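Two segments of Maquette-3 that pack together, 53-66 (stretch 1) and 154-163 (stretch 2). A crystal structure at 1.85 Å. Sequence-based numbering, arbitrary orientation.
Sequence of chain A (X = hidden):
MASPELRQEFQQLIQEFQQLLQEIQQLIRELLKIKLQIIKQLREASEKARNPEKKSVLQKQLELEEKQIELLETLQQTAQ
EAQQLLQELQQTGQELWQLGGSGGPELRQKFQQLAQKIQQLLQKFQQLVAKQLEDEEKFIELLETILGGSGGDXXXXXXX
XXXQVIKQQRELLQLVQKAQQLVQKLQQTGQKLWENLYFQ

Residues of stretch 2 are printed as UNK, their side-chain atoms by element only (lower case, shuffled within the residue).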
ATOM      1  N   GLU A  53       4.611  10.805  33.742  1.00 42.25           N
ATOM      2  CA  GLU A  53       5.519  10.290  32.677  1.00 41.57           C
ATOM      3  C   GLU A  53       4.703   9.431  31.700  1.00 39.24           C
ATOM      4  O   GLU A  53       4.970   9.510  30.488  1.00 38.46           O
ATOM      5  CB  GLU A  53       6.730   9.546  33.256  1.00 41.53           C
ATOM      6  CG  GLU A  53       6.483   8.095  33.651  1.00 41.68           C
ATOM      7  CD  GLU A  53       5.838   7.881  35.012  1.00 41.65           C
ATOM      8  OE1 GLU A  53       5.494   8.882  35.673  1.00 41.83           O
ATOM      9  OE2 GLU A  53       5.696   6.709  35.418  1.00 43.46           O
ATOM     10  N   LYS A  54       3.734   8.659  32.204  1.00 38.42           N
ATOM     11  CA  LYS A  54       2.846   7.796  31.379  1.00 36.79           C
ATOM     12  C   LYS A  54       1.879   8.686  30.588  1.00 36.44           C
ATOM     13  O   LYS A  54       1.695   8.425  29.384  1.00 36.68           O
ATOM     14  CB  LYS A  54       2.107   6.778  32.254  1.00 37.68           C
ATOM     15  CG  LYS A  54       3.001   5.767  32.957  1.00 38.99           C
ATOM     16  CD  LYS A  54       2.270   4.532  33.447  1.00 39.18           C
ATOM     17  CE  LYS A  54       3.153   3.610  34.263  1.00 41.11           C
ATOM     18  NZ  LYS A  54       2.486   2.315  34.537  1.00 42.70           N
ATOM     19  N   LYS A  55       1.295   9.706  31.224  1.00 37.80           N
ATOM     20  CA  LYS A  55       0.392  10.675  30.541  1.00 41.30           C
ATOM     21  C   LYS A  55       1.155  11.334  29.385  1.00 40.88           C
ATOM     22  O   LYS A  55       0.618  11.367  28.260  1.00 37.28           O
ATOM     23  CB  LYS A  55      -0.139  11.735  31.511  1.00 45.37           C
ATOM     24  CG  LYS A  55      -1.324  12.538  30.983  1.00 49.41           C
ATOM     25  CD  LYS A  55      -1.908  13.511  31.984  1.00 53.92           C
ATOM     26  CE  LYS A  55      -3.365  13.830  31.722  1.00 60.57           C
ATOM     27  NZ  LYS A  55      -4.261  12.768  32.237  1.00 65.23           N
ATOM     28  N   SER A  56       2.370  11.817  29.656  1.00 41.11           N
ATOM     29  CA  SER A  56       3.262  12.487  28.675  1.00 41.57           C
ATOM     30  C   SER A  56       3.469  11.593  27.444  1.00 39.14           C
ATOM     31  O   SER A  56       3.301  12.097  26.317  1.00 37.42           O
ATOM     32  CB  SER A  56       4.576  12.854  29.308  1.00 44.98           C
ATOM     33  OG  SER A  56       5.471  13.360  28.330  1.00 49.86           O
ATOM     34  N   VAL A  57       3.831  10.323  27.653  1.00 37.14           N
ATOM     35  CA  VAL A  57       4.104   9.336  26.565  1.00 37.61           C
ATOM     36  C   VAL A  57       2.830   9.151  25.731  1.00 35.67           C
ATOM     37  O   VAL A  57       2.911   9.234  24.483  1.00 32.08           O
ATOM     38  CB  VAL A  57       4.608   7.994  27.128  1.00 39.07           C
ATOM     39  CG1 VAL A  57       4.474   6.861  26.120  1.00 38.48           C
ATOM     40  CG2 VAL A  57       6.042   8.101  27.630  1.00 41.12           C
ATOM     41  N   LEU A  58       1.698   8.904  26.395  1.00 33.37           N
ATOM     42  CA  LEU A  58       0.399   8.616  25.731  1.00 36.07           C
ATOM     43  C   LEU A  58      -0.069   9.844  24.937  1.00 34.40           C
ATOM     44  O   LEU A  58      -0.511   9.659  23.786  1.00 33.68           O
ATOM     45  CB  LEU A  58      -0.631   8.210  26.789  1.00 36.98           C
ATOM     46  CG  LEU A  58      -0.332   6.908  27.534  1.00 38.28           C
ATOM     47  CD1 LEU A  58      -1.304   6.712  28.688  1.00 40.54           C
ATOM     48  CD2 LEU A  58      -0.369   5.714  26.593  1.00 38.70           C
ATOM     49  N   GLN A  59       0.024  11.043  25.522  1.00 34.59           N
ATOM     50  CA  GLN A  59      -0.451  12.303  24.883  1.00 37.74           C
ATOM     51  C   GLN A  59       0.378  12.601  23.626  1.00 37.20           C
ATOM     52  O   GLN A  59      -0.223  12.970  22.604  1.00 36.15           O
ATOM     53  CB  GLN A  59      -0.422  13.480  25.862  1.00 42.03           C
ATOM     54  CG  GLN A  59      -1.784  13.769  26.474  1.00 47.53           C
ATOM     55  CD  GLN A  59      -1.757  14.810  27.564  1.00 52.20           C
ATOM     56  OE1 GLN A  59      -0.704  15.308  27.954  1.00 61.70           O
ATOM     57  NE2 GLN A  59      -2.933  15.145  28.073  1.00 55.53           N
ATOM     58  N   LYS A  60       1.700  12.452  23.671  1.00 38.39           N
ATOM     59  CA  LYS A  60       2.544  12.827  22.503  1.00 42.16           C
ATOM     60  C   LYS A  60       2.313  11.797  21.385  1.00 38.16           C
ATOM     61  O   LYS A  60       2.306  12.211  20.213  1.00 39.51           O
ATOM     62  CB  LYS A  60       4.002  13.085  22.909  1.00 48.54           C
ATOM     63  CG  LYS A  60       4.859  11.885  23.270  1.00 56.02           C
ATOM     64  CD  LYS A  60       6.332  12.252  23.418  1.00 59.96           C
ATOM     65  CE  LYS A  60       7.017  11.605  24.605  1.00 57.90           C
ATOM     66  NZ  LYS A  60       7.213  10.150  24.406  1.00 51.82           N
ATOM     67  N   GLN A  61       2.030  10.530  21.715  1.00 35.11           N
ATOM     68  CA  GLN A  61       1.712   9.487  20.699  1.00 36.40           C
ATOM     69  C   GLN A  61       0.347   9.776  20.060  1.00 36.55           C
ATOM     70  O   GLN A  61       0.189   9.501  18.856  1.00 38.86           O
ATOM     71  CB  GLN A  61       1.737   8.084  21.305  1.00 34.43           C
ATOM     72  CG  GLN A  61       1.338   6.988  20.323  1.00 36.59           C
ATOM     73  CD  GLN A  61       2.228   6.918  19.105  1.00 36.80           C
ATOM     74  OE1 GLN A  61       3.362   7.395  19.105  1.00 37.17           O
ATOM     75  NE2 GLN A  61       1.711   6.314  18.047  1.00 36.31           N
ATOM     76  N   LEU A  62      -0.603  10.298  20.837  1.00 39.01           N
ATOM     77  CA  LEU A  62      -1.966  10.657  20.361  1.00 40.15           C
ATOM     78  C   LEU A  62      -1.857  11.636  19.181  1.00 40.18           C
ATOM     79  O   LEU A  62      -2.559  11.420  18.168  1.00 43.51           O
ATOM     80  CB  LEU A  62      -2.747  11.251  21.538  1.00 42.35           C
ATOM     81  CG  LEU A  62      -4.256  11.400  21.358  1.00 44.32           C
ATOM     82  CD1 LEU A  62      -4.901  10.112  20.864  1.00 43.81           C
ATOM     83  CD2 LEU A  62      -4.890  11.840  22.665  1.00 49.13           C
ATOM     84  N   GLU A  63      -0.988  12.649  19.285  1.00 43.22           N
ATOM     85  CA  GLU A  63      -0.746  13.655  18.208  1.00 47.75           C
ATOM     86  C   GLU A  63      -0.240  12.960  16.936  1.00 44.15           C
ATOM     87  O   GLU A  63      -0.746  13.282  15.844  1.00 46.77           O
ATOM     88  CB  GLU A  63       0.283  14.702  18.638  1.00 51.00           C
ATOM     89  CG  GLU A  63      -0.079  15.437  19.914  1.00 53.83           C
ATOM     90  CD  GLU A  63       0.713  16.713  20.147  1.00 59.84           C
ATOM     91  OE1 GLU A  63       0.266  17.538  20.967  1.00 67.20           O
ATOM     92  OE2 GLU A  63       1.774  16.881  19.509  1.00 63.95           O
ATOM     93  N   LEU A  64       0.739  12.063  17.068  1.00 42.50           N
ATOM     94  CA  LEU A  64       1.348  11.319  15.928  1.00 42.91           C
ATOM     95  C   LEU A  64       0.271  10.445  15.274  1.00 39.25           C
ATOM     96  O   LEU A  64       0.252  10.353  14.042  1.00 39.51           O
ATOM     97  CB  LEU A  64       2.537  10.491  16.437  1.00 45.60           C
ATOM     98  CG  LEU A  64       3.054   9.386  15.513  1.00 51.46           C
ATOM     99  CD1 LEU A  64       3.385   9.913  14.123  1.00 55.98           C
ATOM    100  CD2 LEU A  64       4.283   8.710  16.115  1.00 53.40           C
ATOM    101  N   GLU A  65      -0.610   9.854  16.080  1.00 38.88           N
ATOM    102  CA  GLU A  65      -1.665   8.913  15.618  1.00 40.83           C
ATOM    103  C   GLU A  65      -2.574   9.598  14.582  1.00 39.18           C
ATOM    104  O   GLU A  65      -2.905   8.954  13.562  1.00 36.29           O
ATOM    105  CB  GLU A  65      -2.465   8.408  16.819  1.00 44.12           C
ATOM    106  CG  GLU A  65      -2.958   6.987  16.652  1.00 50.32           C
ATOM    107  CD  GLU A  65      -1.897   5.911  16.771  1.00 50.87           C
ATOM    108  OE1 GLU A  65      -1.101   5.965  17.729  1.00 57.33           O
ATOM    109  OE2 GLU A  65      -1.885   5.009  15.912  1.00 66.29           O
ATOM    110  N   GLU A  66      -2.967  10.850  14.825  1.00 37.57           N
ATOM    111  CA  GLU A  66      -3.891  11.598  13.927  1.00 40.58           C
ATOM    112  C   GLU A  66      -3.217  11.777  12.558  1.00 42.51           C
ATOM    113  O   GLU A  66      -3.916  11.640  11.533  1.00 40.73           O
ATOM    114  CB  GLU A  66      -4.301  12.929  14.559  1.00 42.06           C
ATOM    115  CG  GLU A  66      -5.256  12.775  15.735  1.00 42.99           C
ATOM    116  CD  GLU A  66      -6.682  12.363  15.393  1.00 43.23           C
ATOM    117  OE1 GLU A  66      -7.444  12.047  16.334  1.00 42.52           O
ATOM    118  OE2 GLU A  66      -7.037  12.366  14.196  1.00 42.40           O
ATOM    119  N   UNK A 154      -5.293  -1.268  30.757  1.00 46.70           N
ATOM    120  CA  UNK A 154      -5.591  -0.553  29.483  1.00 47.03           C
ATOM    121  C   UNK A 154      -4.312  -0.471  28.638  1.00 41.92           C
ATOM    122  O   UNK A 154      -4.414  -0.575  27.402  1.00 40.53           O
ATOM    123  o   UNK A 154      -6.188   0.948  32.636  1.00 57.34           O
ATOM    124  c   UNK A 154      -6.219   0.825  29.726  1.00 51.59           C
ATOM    125  o   UNK A 154      -5.802   3.109  32.484  1.00 63.97           O
ATOM    126  c   UNK A 154      -5.380   1.786  30.554  1.00 54.14           C
ATOM    127  c   UNK A 154      -5.824   1.959  31.999  1.00 57.22           C
ATOM    128  N   UNK A 155      -3.144  -0.324  29.264  1.00 38.67           N
ATOM    129  CA  UNK A 155      -1.859  -0.215  28.521  1.00 39.35           C
ATOM    130  C   UNK A 155      -1.531  -1.571  27.881  1.00 37.97           C
ATOM    131  O   UNK A 155      -1.052  -1.571  26.731  1.00 38.54           O
ATOM    132  c   UNK A 155      -1.009   2.718  28.855  1.00 43.67           C
ATOM    133  c   UNK A 155      -0.954   1.706  29.989  1.00 42.87           C
ATOM    134  c   UNK A 155       0.136   2.088  30.975  1.00 46.44           C
ATOM    135  c   UNK A 155      -0.754   0.285  29.459  1.00 41.21           C
ATOM    136  N   UNK A 156      -1.826  -2.682  28.565  1.00 39.10           N
ATOM    137  CA  UNK A 156      -1.616  -4.054  28.028  1.00 42.25           C
ATOM    138  C   UNK A 156      -2.567  -4.279  26.843  1.00 40.97           C
ATOM    139  O   UNK A 156      -2.121  -4.863  25.841  1.00 40.33           O
ATOM    140  n   UNK A 156      -2.365 -10.486  29.670  1.00 79.60           N
ATOM    141  c   UNK A 156      -0.861  -6.306  28.987  1.00 54.05           C
ATOM    142  c   UNK A 156      -1.433  -9.550  29.731  1.00 73.67           C
ATOM    143  c   UNK A 156      -1.802  -5.116  29.120  1.00 48.32           C
ATOM    144  n   UNK A 156      -1.762  -8.316  30.114  1.00 66.21           N
ATOM    145  c   UNK A 156      -0.844  -7.189  30.223  1.00 60.34           C
ATOM    146  n   UNK A 156      -0.183  -9.854  29.413  1.00 76.44           N
ATOM    147  N   UNK A 157      -3.819  -3.821  26.942  1.00 42.07           N
ATOM    148  CA  UNK A 157      -4.815  -3.902  25.835  1.00 43.22           C
ATOM    149  C   UNK A 157      -4.337  -3.053  24.651  1.00 38.22           C
ATOM    150  O   UNK A 157      -4.481  -3.502  23.499  1.00 36.68           O
ATOM    151  c   UNK A 157      -6.202  -3.457  26.307  1.00 46.62           C
ATOM    152  o   UNK A 157      -7.840  -5.980  25.480  1.00 66.72           O
ATOM    153  c   UNK A 157      -6.926  -4.516  27.117  1.00 52.79           C
ATOM    154  c   UNK A 157      -7.028  -5.863  26.421  1.00 58.36           C
ATOM    155  o   UNK A 157      -6.283  -6.786  26.813  1.00 61.20           O
ATOM    156  N   UNK A 158      -3.790  -1.868  24.929  1.00 37.05           N
ATOM    157  CA  UNK A 158      -3.246  -0.936  23.907  1.00 36.02           C
ATOM    158  C   UNK A 158      -2.084  -1.621  23.174  1.00 33.92           C
ATOM    159  O   UNK A 158      -2.023  -1.532  21.935  1.00 33.96           O
ATOM    160  c   UNK A 158      -2.271   1.466  23.732  1.00 42.98           C
ATOM    161  c   UNK A 158      -2.803   0.345  24.618  1.00 40.67           C
ATOM    162  c   UNK A 158      -1.772   2.616  24.591  1.00 43.14           C
ATOM    163  c   UNK A 158      -3.334   1.946  22.751  1.00 44.29           C
ATOM    164  N   UNK A 159      -1.203  -2.297  23.919  1.00 33.55           N
ATOM    165  CA  UNK A 159      -0.031  -3.015  23.353  1.00 33.48           C
ATOM    166  C   UNK A 159      -0.522  -4.138  22.433  1.00 32.46           C
ATOM    167  O   UNK A 159       0.001  -4.243  21.319  1.00 33.24           O
ATOM    168  c   UNK A 159       2.833  -4.856  25.272  1.00 41.76           C
ATOM    169  c   UNK A 159       2.936  -3.626  23.105  1.00 37.08           C
ATOM    170  c   UNK A 159       2.040  -4.396  24.063  1.00 37.05           C
ATOM    171  c   UNK A 159       0.838  -3.555  24.492  1.00 34.32           C
ATOM    172  N   UNK A 160      -1.497  -4.937  22.881  1.00 37.38           N
ATOM    173  CA  UNK A 160      -2.091  -6.046  22.082  1.00 39.16           C
ATOM    174  C   UNK A 160      -2.604  -5.490  20.750  1.00 37.85           C
ATOM    175  O   UNK A 160      -2.321  -6.107  19.701  1.00 37.61           O
ATOM    176  c   UNK A 160      -3.235  -6.728  22.836  1.00 44.56           C
ATOM    177  c   UNK A 160      -3.648  -9.307  25.706  1.00 63.06           C
ATOM    178  n   UNK A 160      -4.824 -10.057  26.206  1.00 67.32           N
ATOM    179  c   UNK A 160      -2.820  -7.692  23.937  1.00 49.68           C
ATOM    180  c   UNK A 160      -4.004  -8.443  24.515  1.00 56.57           C
ATOM    181  N   UNK A 161      -3.332  -4.369  20.800  1.00 36.75           N
ATOM    182  CA  UNK A 161      -3.850  -3.671  19.611  1.00 37.73           C
ATOM    183  C   UNK A 161      -2.726  -3.278  18.668  1.00 37.19           C
ATOM    184  O   UNK A 161      -2.840  -3.559  17.456  1.00 37.32           O
ATOM    185  N   UNK A 162      -1.667  -2.664  19.206  1.00 34.52           N
ATOM    186  CA  UNK A 162      -0.519  -2.149  18.414  1.00 34.33           C
ATOM    187  C   UNK A 162       0.203  -3.319  17.740  1.00 34.68           C
ATOM    188  O   UNK A 162       0.608  -3.158  16.579  1.00 35.64           O
ATOM    189  c   UNK A 162      -0.348   0.895  18.367  1.00 41.26           C
ATOM    190  n   UNK A 162      -0.598   3.125  17.349  1.00 46.52           N
ATOM    191  c   UNK A 162      -0.302   2.388  18.599  1.00 43.52           C
ATOM    192  c   UNK A 162      -0.051   0.085  19.603  1.00 38.34           C
ATOM    193  c   UNK A 162       0.431  -1.324  19.286  1.00 35.22           C
ATOM    194  N   UNK A 163       0.337  -4.456  18.429  1.00 33.27           N
ATOM    195  CA  UNK A 163       0.973  -5.677  17.866  1.00 38.50           C
ATOM    196  C   UNK A 163       0.157  -6.195  16.671  1.00 39.34           C
ATOM    197  O   UNK A 163       0.783  -6.633  15.679  1.00 39.80           O
ATOM    198  c   UNK A 163       2.082  -7.362  21.204  1.00 40.83           C
ATOM    199  c   UNK A 163       2.174  -6.401  20.032  1.00 40.28           C
ATOM    200  c   UNK A 163       3.576  -6.423  19.440  1.00 41.57           C
ATOM    201  c   UNK A 163       1.121  -6.726  18.972  1.00 40.56           C
TER

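Position 154 carries three carbons, the third of which holds two oxygens: a carboxylate on a two-carbon stem. It lies out of reach of stretch 1. This is Glu154, whose charged end is at home in a partly exposed place.

Position 155 has four carbons and forks at the second. Its CA-to-CB bond points toward stretch 1, where one terminal carbon approaches Leu58 and the other Lys54. A fork at the second carbon, rather than at the first, identifies Leu155. Leu155 CD2 lies 3.8 Å from Leu58 CD2, and Leu155 CD1 lies 4.1 Å from Lys54 CD, on the lysine's aliphatic stem. With chi1 m and chi2 t, the buried side chain fills the space with hydrocarbon alone and leaves no polar group to satisfy.

Position 156 bears three carbons, a nitrogen, and then a carbon with two further nitrogens, the guanidinium pattern of Arg156. It touches nothing on stretch 1, and its long polar chain suits an exposed site.

Position 157 again shows three carbons, the third with two oxygens, and makes no contact with stretch 1. It is Glu157, exposed and free to pair with a charge along its own helix.

Position 158 has four carbons, and its CA-to-CB bond points toward stretch 1, where one terminal carbon meets Leu58. The fork at the second carbon makes this Leu158, and Leu158 CD2 lies 3.9 Å from Leu58 CD2. The rotamer is t, p, and the residue is buried, as befits a purely apolar side chain.

Position 159 has the same forked set of four carbons but does not reach stretch 1. It is Leu159, partly exposed; this contact does not account for a leucine here.

Position 160 has four carbons in a row ending in nitrogen, again without a contact. It is Lys160, whose NZ forms a long salt bridge of 3.6 Å with Glu157 OE1, one helical turn back.

Position 161 has no side-chain atoms and is therefore Gly161. Its phi/psi of -58/-48 are helical, and its N donates to Glu157 O at 3.1 Å.

Position 162 has four carbons in a row and a terminal nitrogen, which sits beside the Glu65 carboxylate. Such a chain is Lys162. Its length lets NZ span a wide gap between backbones, with the two CA atoms of Glu65 and Lys162 11.5 Å apart.

Position 163, four carbons forked at the second, touches nothing on stretch 1. It is Leu163, whose exposed residue touches a crystal neighbour instead.

The two helices run in broadly the same direction, at 32°, with axes no nearer than 13.7 Å, so side chains must bridge the space and only 240 Å² is buried. At one end Leu58 packs against Leu155 and Leu158. At the other, Lys162 NZ forms a salt bridge with Glu65 OE2 at 2.7 Å and a weak hydrogen bond to Glu65 OE1 at 2.9 Å. Gln61 NE2 also donates to Glu65 OE1, at 2.9 Å, helping to hold the carboxylate in place.

Stretch 2 154-163: ELRELLKGKL
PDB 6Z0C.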